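Local coordinates for geranylgeranyl pyrophosphate synthase (Geoglobus acetivorans, PDB 5JFQ), which makes geranylgeranyl diphosphate, with some farnesyl diphosphate, by adding isopentenyl diphosphate units stepwise to dimethylallyl diphosphate, at residues T80-D88 with T98-I109; G177-A188 with E198-G209. All coordinates share one frame; numbering follows the deposited sequence.

Contact 1 of 2, residues T80-D88 with T98-I109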
loop_
_atom_site.group_PDB
_atom_site.type_symbol
_atom_site.label_atom_id
_atom_site.label_comp_id
_atom_site.label_asym_id
_atom_site.label_seq_id
_atom_site.Cartn_x
_atom_site.Cartn_y
_atom_site.Cartn_z
ATOM N N THR B 80 -4.767 3.235 6.813
ATOM C CA THR B 80 -3.829 3.823 7.770
ATOM C C THR B 80 -4.128 3.341 9.184
ATOM O O THR B 80 -3.214 2.927 9.907
ATOM C CB THR B 80 -3.840 5.352 7.703
ATOM O OG1 THR B 80 -5.152 5.848 7.973
ATOM C CG2 THR B 80 -3.382 5.835 6.343
ATOM N N LEU B 81 -5.410 3.338 9.574
ATOM C CA LEU B 81 -5.799 2.819 10.885
ATOM C C LEU B 81 -5.147 1.474 11.165
ATOM O O LEU B 81 -4.510 1.277 12.214
ATOM C CB LEU B 81 -7.318 2.683 10.989
ATOM C CG LEU B 81 -8.160 3.928 10.743
ATOM C CD1 LEU B 81 -9.587 3.612 11.109
ATOM C CD2 LEU B 81 -7.628 5.131 11.503
ATOM N N VAL B 82 -5.276 0.547 10.212
ATOM C CA VAL B 82 -4.792 -0.813 10.412
ATOM C C VAL B 82 -3.285 -0.818 10.650
ATOM O O VAL B 82 -2.796 -1.391 11.634
ATOM C CB VAL B 82 -5.190 -1.690 9.217
ATOM C CG1 VAL B 82 -4.586 -3.054 9.342
ATOM C CG2 VAL B 82 -6.706 -1.769 9.117
ATOM N N HIS B 83 -2.527 -0.151 9.777
ATOM C CA HIS B 83 -1.079 -0.126 9.975
ATOM C C HIS B 83 -0.670 0.708 11.197
ATOM O O HIS B 83 0.328 0.391 11.861
ATOM C CB HIS B 83 -0.407 0.370 8.701
ATOM C CG HIS B 83 -0.379 -0.657 7.616
ATOM N ND1 HIS B 83 0.404 -0.534 6.486
ATOM C CD2 HIS B 83 -1.034 -1.839 7.495
ATOM C CE1 HIS B 83 0.244 -1.606 5.728
ATOM N NE2 HIS B 83 -0.629 -2.408 6.315
ATOM N N ASP B 84 -1.420 1.764 11.515
ATOM C CA ASP B 84 -1.094 2.560 12.691
ATOM C C ASP B 84 -1.225 1.727 13.952
ATOM O O ASP B 84 -0.342 1.743 14.813
ATOM C CB ASP B 84 -1.997 3.789 12.774
ATOM C CG ASP B 84 -1.582 4.884 11.818
ATOM O OD1 ASP B 84 -0.545 4.728 11.131
ATOM O OD2 ASP B 84 -2.286 5.910 11.757
ATOM N N ASP B 85 -2.323 0.972 14.060
ATOM C CA ASP B 85 -2.555 0.146 15.239
ATOM C C ASP B 85 -1.472 -0.899 15.411
ATOM O O ASP B 85 -1.152 -1.278 16.542
ATOM C CB ASP B 85 -3.924 -0.520 15.155
ATOM C CG ASP B 85 -5.055 0.477 15.263
ATOM O OD1 ASP B 85 -4.789 1.624 15.680
ATOM O OD2 ASP B 85 -6.206 0.120 14.940
ATOM N N ILE B 86 -0.891 -1.377 14.315
ATOM C CA ILE B 86 0.263 -2.254 14.453
ATOM C C ILE B 86 1.399 -1.521 15.156
ATOM O O ILE B 86 2.116 -2.107 15.974
ATOM C CB ILE B 86 0.705 -2.788 13.085
ATOM C CG1 ILE B 86 -0.386 -3.648 12.469
ATOM C CG2 ILE B 86 1.938 -3.634 13.239
ATOM C CD1 ILE B 86 -0.147 -3.929 10.991
ATOM N N MET B 87 1.564 -0.224 14.864
ATOM C CA MET B 87 2.706 0.544 15.357
ATOM C C MET B 87 2.523 0.960 16.805
ATOM O O MET B 87 3.424 0.775 17.627
ATOM C CB MET B 87 2.934 1.780 14.494
ATOM C CG MET B 87 3.791 1.498 13.286
ATOM S SD MET B 87 3.455 2.524 11.825
ATOM C CE MET B 87 4.038 1.397 10.582
ATOM N N ASP B 88 1.369 1.532 17.135
ATOM C CA ASP B 88 1.094 1.925 18.509
ATOM C C ASP B 88 0.788 0.736 19.416
ATOM O O ASP B 88 0.637 0.929 20.625
ATOM C CB ASP B 88 -0.070 2.918 18.527
ATOM C CG ASP B 88 0.075 4.007 17.470
ATOM O OD1 ASP B 88 1.226 4.381 17.141
ATOM O OD2 ASP B 88 -0.964 4.478 16.956
ATOM N N THR B 98 -8.143 -4.111 18.189
ATOM C CA THR B 98 -7.445 -3.765 16.962
ATOM C C THR B 98 -7.241 -4.999 16.093
ATOM O O THR B 98 -7.314 -6.149 16.550
ATOM C CB THR B 98 -6.085 -3.105 17.215
ATOM O OG1 THR B 98 -5.262 -3.939 18.043
ATOM C CG2 THR B 98 -6.258 -1.721 17.807
ATOM N N VAL B 99 -6.987 -4.727 14.812
ATOM C CA VAL B 99 -6.897 -5.781 13.815
ATOM C C VAL B 99 -5.706 -6.683 14.094
ATOM O O VAL B 99 -5.804 -7.912 13.988
ATOM C CB VAL B 99 -6.825 -5.162 12.407
ATOM C CG1 VAL B 99 -6.510 -6.230 11.361
ATOM C CG2 VAL B 99 -8.110 -4.418 12.095
ATOM N N HIS B 100 -4.562 -6.103 14.446
ATOM C CA HIS B 100 -3.430 -6.976 14.683
ATOM C C HIS B 100 -3.642 -7.842 15.914
ATOM O O HIS B 100 -3.056 -8.924 16.009
ATOM C CB HIS B 100 -2.131 -6.171 14.776
ATOM C CG HIS B 100 -2.097 -5.162 15.879
ATOM N ND1 HIS B 100 -1.167 -5.207 16.898
ATOM C CD2 HIS B 100 -2.851 -4.058 16.103
ATOM C CE1 HIS B 100 -1.357 -4.180 17.706
ATOM N NE2 HIS B 100 -2.373 -3.469 17.248
ATOM N N THR B 101 -4.503 -7.428 16.837
ATOM C CA THR B 101 -4.697 -8.266 18.010
ATOM C C THR B 101 -5.623 -9.439 17.697
ATOM O O THR B 101 -5.368 -10.563 18.144
ATOM C CB THR B 101 -5.194 -7.425 19.200
ATOM O OG1 THR B 101 -6.295 -6.602 18.808
ATOM C CG2 THR B 101 -4.083 -6.511 19.683
ATOM N N LEU B 102 -6.665 -9.222 16.897
ATOM C CA LEU B 102 -7.577 -10.321 16.589
ATOM C C LEU B 102 -6.993 -11.303 15.587
ATOM O O LEU B 102 -7.310 -12.497 15.632
ATOM C CB LEU B 102 -8.884 -9.785 16.030
ATOM C CG LEU B 102 -9.697 -8.985 17.017
ATOM C CD1 LEU B 102 -10.693 -8.199 16.225
ATOM C CD2 LEU B 102 -10.384 -9.965 17.927
ATOM N N PHE B 103 -6.185 -10.827 14.649
ATOM C CA PHE B 103 -5.780 -11.659 13.530
ATOM C C PHE B 103 -4.282 -11.833 13.426
ATOM O O PHE B 103 -3.828 -12.703 12.676
ATOM C CB PHE B 103 -6.285 -11.072 12.207
ATOM C CG PHE B 103 -7.696 -10.611 12.248
ATOM C CD1 PHE B 103 -8.735 -11.469 11.904
ATOM C CD2 PHE B 103 -7.998 -9.311 12.596
ATOM C CE1 PHE B 103 -10.061 -11.041 11.909
ATOM C CE2 PHE B 103 -9.319 -8.874 12.608
ATOM C CZ PHE B 103 -10.353 -9.746 12.264
ATOM N N GLY B 104 -3.509 -11.040 14.142
ATOM C CA GLY B 104 -2.071 -11.148 14.064
ATOM C C GLY B 104 -1.468 -10.026 13.234
ATOM O O GLY B 104 -2.126 -9.388 12.401
ATOM N N ILE B 105 -0.195 -9.774 13.492
ATOM C CA ILE B 105 0.481 -8.692 12.797
ATOM C C ILE B 105 0.567 -8.957 11.293
ATOM O O ILE B 105 0.137 -8.094 10.519
ATOM C CB ILE B 105 1.845 -8.414 13.468
ATOM C CG1 ILE B 105 1.578 -7.908 14.891
ATOM C CG2 ILE B 105 2.655 -7.417 12.658
ATOM C CD1 ILE B 105 2.806 -7.584 15.688
ATOM N N PRO B 106 1.058 -10.111 10.826
ATOM C CA PRO B 106 1.117 -10.307 9.367
ATOM C C PRO B 106 -0.230 -10.143 8.672
ATOM O O PRO B 106 -0.304 -9.436 7.655
ATOM C CB PRO B 106 1.700 -11.729 9.231
ATOM C CG PRO B 106 1.586 -12.341 10.576
ATOM C CD PRO B 106 1.708 -11.225 11.536
ATOM N N THR B 107 -1.309 -10.731 9.191
ATOM C CA THR B 107 -2.601 -10.533 8.541
ATOM C C THR B 107 -3.027 -9.072 8.593
ATOM O O THR B 107 -3.571 -8.545 7.617
ATOM C CB THR B 107 -3.668 -11.425 9.168
ATOM O OG1 THR B 107 -3.292 -12.800 9.008
ATOM C CG2 THR B 107 -5.016 -11.203 8.489
ATOM N N ALA B 108 -2.780 -8.398 9.716
ATOM C CA ALA B 108 -3.052 -6.963 9.792
ATOM C C ALA B 108 -2.303 -6.199 8.713
ATOM O O ALA B 108 -2.853 -5.285 8.092
ATOM C CB ALA B 108 -2.673 -6.416 11.169
ATOM N N ILE B 109 -1.038 -6.541 8.486
ATOM C CA ILE B 109 -0.291 -5.875 7.430
ATOM C C ILE B 109 -0.961 -6.118 6.083
ATOM O O ILE B 109 -1.272 -5.174 5.348
ATOM C CB ILE B 109 1.174 -6.334 7.437
ATOM C CG1 ILE B 109 1.848 -5.871 8.744
ATOM C CG2 ILE B 109 1.899 -5.807 6.195
ATOM C CD1 ILE B 109 3.231 -6.436 8.957
#

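Contact 2 of 2, residues G177-A188 with E198-G209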
loop_
_atom_site.group_PDB
_atom_site.type_symbol
_atom_site.label_atom_id
_atom_site.label_comp_id
_atom_site.label_asym_id
_atom_site.label_seq_id
_atom_site.Cartn_x
_atom_site.Cartn_y
_atom_site.Cartn_z
ATOM N N GLY B 177 -3.862 15.743 7.971
ATOM C CA GLY B 177 -4.381 16.883 7.243
ATOM C C GLY B 177 -4.582 16.665 5.754
ATOM O O GLY B 177 -5.681 16.914 5.233
ATOM N N VAL B 178 -3.539 16.199 5.051
ATOM C CA VAL B 178 -3.638 16.067 3.595
ATOM C C VAL B 178 -4.736 15.089 3.209
ATOM O O VAL B 178 -5.450 15.312 2.228
ATOM C CB VAL B 178 -2.291 15.669 2.959
ATOM C CG1 VAL B 178 -1.278 16.818 3.040
ATOM C CG2 VAL B 178 -1.746 14.358 3.552
ATOM N N LEU B 179 -4.906 13.998 3.954
ATOM C CA LEU B 179 -6.029 13.132 3.611
ATOM C C LEU B 179 -7.349 13.869 3.778
ATOM O O LEU B 179 -8.321 13.569 3.079
ATOM C CB LEU B 179 -6.033 11.844 4.433
ATOM C CG LEU B 179 -6.975 10.780 3.867
ATOM C CD1 LEU B 179 -6.567 10.443 2.456
ATOM C CD2 LEU B 179 -7.002 9.529 4.709
ATOM N N ILE B 180 -7.401 14.851 4.676
ATOM C CA ILE B 180 -8.620 15.637 4.762
ATOM C C ILE B 180 -8.640 16.693 3.676
ATOM O O ILE B 180 -9.704 17.011 3.145
ATOM C CB ILE B 180 -8.774 16.248 6.158
ATOM C CG1 ILE B 180 -8.680 15.133 7.204
ATOM C CG2 ILE B 180 -10.112 16.957 6.249
ATOM C CD1 ILE B 180 -8.932 15.567 8.634
ATOM N N GLY B 181 -7.477 17.232 3.308
ATOM C CA GLY B 181 -7.421 18.160 2.186
ATOM C C GLY B 181 -7.880 17.545 0.871
ATOM O O GLY B 181 -8.641 18.156 0.111
ATOM N N ILE B 182 -7.419 16.326 0.576
ATOM C CA ILE B 182 -7.766 15.734 -0.709
ATOM C C ILE B 182 -9.212 15.268 -0.712
ATOM O O ILE B 182 -9.842 15.221 -1.778
ATOM C CB ILE B 182 -6.800 14.596 -1.082
ATOM C CG1 ILE B 182 -7.149 14.074 -2.478
ATOM C CG2 ILE B 182 -6.868 13.481 -0.065
ATOM C CD1 ILE B 182 -6.069 13.290 -3.135
ATOM N N SER B 183 -9.768 14.934 0.461
ATOM C CA SER B 183 -11.211 14.716 0.577
ATOM C C SER B 183 -12.000 15.846 -0.080
ATOM O O SER B 183 -12.887 15.608 -0.907
ATOM C CB SER B 183 -11.619 14.591 2.045
ATOM O OG SER B 183 -10.817 13.651 2.726
ATOM N N ALA B 184 -11.685 17.088 0.289
ATOM C CA ALA B 184 -12.332 18.253 -0.304
ATOM C C ALA B 184 -11.743 18.589 -1.665
ATOM O O ALA B 184 -12.464 19.028 -2.569
ATOM C CB ALA B 184 -12.203 19.456 0.637
ATOM N N SER B 185 -10.439 18.383 -1.820
ATOM C CA SER B 185 -9.785 18.725 -3.070
ATOM C C SER B 185 -10.303 17.876 -4.215
ATOM O O SER B 185 -10.511 18.387 -5.318
ATOM C CB SER B 185 -8.277 18.548 -2.933
ATOM O OG SER B 185 -7.593 19.695 -3.376
ATOM N N ILE B 186 -10.533 16.586 -3.982
ATOM C CA ILE B 186 -10.582 15.646 -5.102
ATOM C C ILE B 186 -11.761 15.895 -6.043
ATOM O O ILE B 186 -11.597 15.674 -7.252
ATOM C CB ILE B 186 -10.526 14.180 -4.622
ATOM C CG1 ILE B 186 -10.089 13.273 -5.784
ATOM C CG2 ILE B 186 -11.828 13.699 -3.989
ATOM C CD1 ILE B 186 -9.999 11.790 -5.427
ATOM N N PRO B 187 -12.938 16.371 -5.598
ATOM C CA PRO B 187 -13.978 16.680 -6.598
ATOM C C PRO B 187 -13.574 17.812 -7.532
ATOM O O PRO B 187 -13.945 17.796 -8.716
ATOM C CB PRO B 187 -15.206 17.045 -5.746
ATOM C CG PRO B 187 -14.938 16.491 -4.399
ATOM C CD PRO B 187 -13.444 16.608 -4.230
ATOM N N ALA B 188 -12.813 18.791 -7.038
ATOM C CA ALA B 188 -12.264 19.812 -7.920
ATOM C C ALA B 188 -11.312 19.207 -8.931
ATOM O O ALA B 188 -11.212 19.694 -10.065
ATOM C CB ALA B 188 -11.546 20.887 -7.112
ATOM N N GLU B 198 -9.214 24.147 -6.571
ATOM C CA GLU B 198 -8.535 23.007 -5.958
ATOM C C GLU B 198 -7.794 23.427 -4.696
ATOM O O GLU B 198 -8.075 22.932 -3.597
ATOM C CB GLU B 198 -7.561 22.381 -6.961
ATOM C CG GLU B 198 -7.163 20.950 -6.652
ATOM C CD GLU B 198 -5.962 20.485 -7.461
ATOM O OE1 GLU B 198 -5.509 21.215 -8.356
ATOM O OE2 GLU B 198 -5.451 19.387 -7.194
ATOM N N LYS B 199 -6.834 24.344 -4.844
ATOM C CA LYS B 199 -6.075 24.822 -3.700
ATOM C C LYS B 199 -6.998 25.312 -2.595
ATOM O O LYS B 199 -6.693 25.144 -1.408
ATOM C CB LYS B 199 -5.119 25.932 -4.137
ATOM N N ALA B 200 -8.151 25.882 -2.964
ATOM C CA ALA B 200 -9.076 26.397 -1.960
ATOM C C ALA B 200 -9.709 25.266 -1.162
ATOM O O ALA B 200 -9.750 25.313 0.070
ATOM C CB ALA B 200 -10.147 27.263 -2.624
ATOM N N LEU B 201 -10.220 24.240 -1.845
ATOM C CA LEU B 201 -10.763 23.097 -1.120
ATOM C C LEU B 201 -9.660 22.334 -0.423
ATOM O O LEU B 201 -9.870 21.785 0.664
ATOM C CB LEU B 201 -11.522 22.182 -2.066
ATOM C CG LEU B 201 -12.829 22.803 -2.543
ATOM C CD1 LEU B 201 -13.388 22.049 -3.744
ATOM C CD2 LEU B 201 -13.818 22.815 -1.389
ATOM N N TRP B 202 -8.483 22.292 -1.042
ATOM C CA TRP B 202 -7.310 21.722 -0.402
ATOM C C TRP B 202 -7.044 22.411 0.928
ATOM O O TRP B 202 -7.126 21.787 1.995
ATOM C CB TRP B 202 -6.116 21.850 -1.354
ATOM C CG TRP B 202 -4.785 21.253 -0.904
ATOM C CD1 TRP B 202 -3.620 21.933 -0.687
ATOM C CD2 TRP B 202 -4.483 19.864 -0.663
ATOM N NE1 TRP B 202 -2.622 21.062 -0.316
ATOM C CE2 TRP B 202 -3.124 19.787 -0.302
ATOM C CE3 TRP B 202 -5.228 18.687 -0.720
ATOM C CZ2 TRP B 202 -2.501 18.582 0.004
ATOM C CZ3 TRP B 202 -4.610 17.498 -0.421
ATOM C CH2 TRP B 202 -3.261 17.451 -0.061
ATOM N N ASN B 203 -6.760 23.717 0.881
ATOM C CA ASN B 203 -6.427 24.453 2.097
ATOM C C ASN B 203 -7.503 24.282 3.162
ATOM O O ASN B 203 -7.197 24.079 4.343
ATOM C CB ASN B 203 -6.213 25.928 1.762
ATOM C CG ASN B 203 -4.819 26.206 1.218
ATOM O OD1 ASN B 203 -4.036 25.288 0.988
ATOM N ND2 ASN B 203 -4.502 27.480 1.017
ATOM N N TYR B 204 -8.773 24.312 2.756
ATOM C CA TYR B 204 -9.846 24.050 3.705
ATOM C C TYR B 204 -9.665 22.698 4.383
ATOM O O TYR B 204 -9.769 22.587 5.610
ATOM C CB TYR B 204 -11.192 24.112 2.998
ATOM C CG TYR B 204 -12.303 23.457 3.767
ATOM C CD1 TYR B 204 -13.019 24.157 4.718
ATOM C CD2 TYR B 204 -12.648 22.138 3.530
ATOM C CE1 TYR B 204 -14.054 23.556 5.415
ATOM C CE2 TYR B 204 -13.674 21.530 4.217
ATOM C CZ TYR B 204 -14.376 22.241 5.157
ATOM O OH TYR B 204 -15.397 21.637 5.849
ATOM N N GLY B 205 -9.393 21.655 3.597
ATOM C CA GLY B 205 -9.301 20.322 4.165
ATOM C C GLY B 205 -8.126 20.170 5.112
ATOM O O GLY B 205 -8.248 19.549 6.166
ATOM N N ILE B 206 -6.977 20.731 4.753
ATOM C CA ILE B 206 -5.821 20.632 5.631
ATOM C C ILE B 206 -6.103 21.330 6.945
ATOM O O ILE B 206 -5.937 20.754 8.028
ATOM C CB ILE B 206 -4.575 21.222 4.957
ATOM C CG1 ILE B 206 -4.124 20.323 3.815
ATOM C CG2 ILE B 206 -3.479 21.431 5.972
ATOM C CD1 ILE B 206 -4.256 20.997 2.499
ATOM N N TYR B 207 -6.527 22.589 6.863
ATOM C CA TYR B 207 -6.747 23.368 8.073
ATOM C C TYR B 207 -7.806 22.718 8.939
ATOM O O TYR B 207 -7.636 22.605 10.160
ATOM C CB TYR B 207 -7.122 24.797 7.705
ATOM C CG TYR B 207 -6.007 25.471 6.953
ATOM C CD1 TYR B 207 -4.692 25.123 7.200
ATOM C CD2 TYR B 207 -6.266 26.430 5.984
ATOM C CE1 TYR B 207 -3.664 25.712 6.528
ATOM C CE2 TYR B 207 -5.234 27.031 5.299
ATOM C CZ TYR B 207 -3.929 26.663 5.579
ATOM O OH TYR B 207 -2.882 27.249 4.905
ATOM N N SER B 208 -8.878 22.236 8.323
ATOM C CA SER B 208 -9.846 21.481 9.097
ATOM C C SER B 208 -9.182 20.292 9.774
ATOM O O SER B 208 -9.513 19.959 10.913
ATOM C CB SER B 208 -10.988 21.038 8.200
ATOM O OG SER B 208 -11.455 22.151 7.459
ATOM N N GLY B 209 -8.206 19.672 9.109
ATOM C CA GLY B 209 -7.544 18.525 9.704
ATOM C C GLY B 209 -6.735 18.899 10.929
ATOM O O GLY B 209 -6.888 18.305 12.001
#

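Contact 1 of 2, residues T80-D88 with T98-I109
Asp-85 and Ile-86, within the first aspartate-rich motif (DDxxD, Asp-84 to Asp-88) of the prenyl synthases, whose Asp-84 and Asp-88 probably bind the magnesium ions as in relatives, pack with His-83 and Val-82 against Thr-98 to Ile-109. Ile-86 is a knob in a hole formed by His-100, Ile-105, Ala-108 and Ile-109. With its CG1 anti to the carbonyl carbon (chi1 -63°), it sends CD1 between Ala-108 CB and Ile-109 CG1, while CG2 meets Ile-105 CG2 at 3.9 Å. The His-100 ring lies flat over the helix backbone: Ile-86 CA stands 3.9 Å from the ring centroid, almost on its normal, a CH-pi contact, and Thr-101 CG2 covers the opposite face. Val-82 lays CG1 against Ala-108 O and CG2 against Val-99 CG2. Asp-85 brings OD2 to 3.4 Å from Thr-98 CG2, while its OD1 forms a salt bridge with Arg-93. His-83 NE2 donates to Ile-109 O (3.0 Å, 170° at the hydrogen), in the ring plane and on a carbonyl lone pair. Its ND1 is hydrogen-bonded to Asp-113 OD2 of the second subunit. These two bonds tie the motif helix to helix 105-123 and across the dimer interface, and the imidazole is probably kept from turning. The carboxylate would probably also polarise the ring, strengthening the NE2 bond.

Contact 2 of 2, residues G177-A188 with E198-G209
Trp-202 crosses from helix 195-221 to helix 165-190 as a knob among Val-178, Gly-181, Ile-182 and Ser-185. Its CB lies 3.3 Å from Ser-185 OG, a hydroxyl that also makes a weak hydrogen bond to Glu-198 O. With CG anti to the backbone nitrogen (chi1 -177°), the indole reaches obliquely across the partner helix: CE3 meets Gly-181 C, CZ3 touches Ile-182 CB, CH2 comes to 3.6 Å from Val-178 CB, and CZ2 lies against Val-178 CG1. Ile-206 CD1 lies over one face, toward the rim. With an alanine here, Val-178 and Ile-182 would probably lose their aromatic partner and a gap would open beside Gly-181. Gly-181 faces Gly-205, their CA atoms 3.5 Å apart. The lack of side chains at both lets the nearly antiparallel axes (147°) approach to 6.6 Å; a beta-carbon on either would probably run into the opposing helix. Farther along, Ala-184 CB touches Leu-201 CB and the edge of the Tyr-204 ring, whose OH is hydrogen-bonded to Leu-310 O. The pair sits between other helices: 47-58 and 67-88 pack on segment 177-188, with Leu-179 and Ser-183 touching both, and helix 280-298 packs on segment 198-209 through Tyr-204 and Ser-208.

In the fold
Both contacts are buried, yet they lie on opposite sides of the chain's centre, the centre of contact 2 about 11 Å from it and that of contact 1 about 18 Å, with the two contact centres about 27 Å apart. They share no helix, but a salt bridge from Asp-84, in contact 1, to Lys-175, on helix 165-190 just before segment 177-188, links their elements; the two residues probably bind magnesium and dimethylallyl diphosphate respectively. Contact 1 combines apolar packing with polar ties to the second subunit and to a probable substrate-binding arginine; contact 2, touched by no other chain, relies on glycines, alanines and one large indole to bring two helices together.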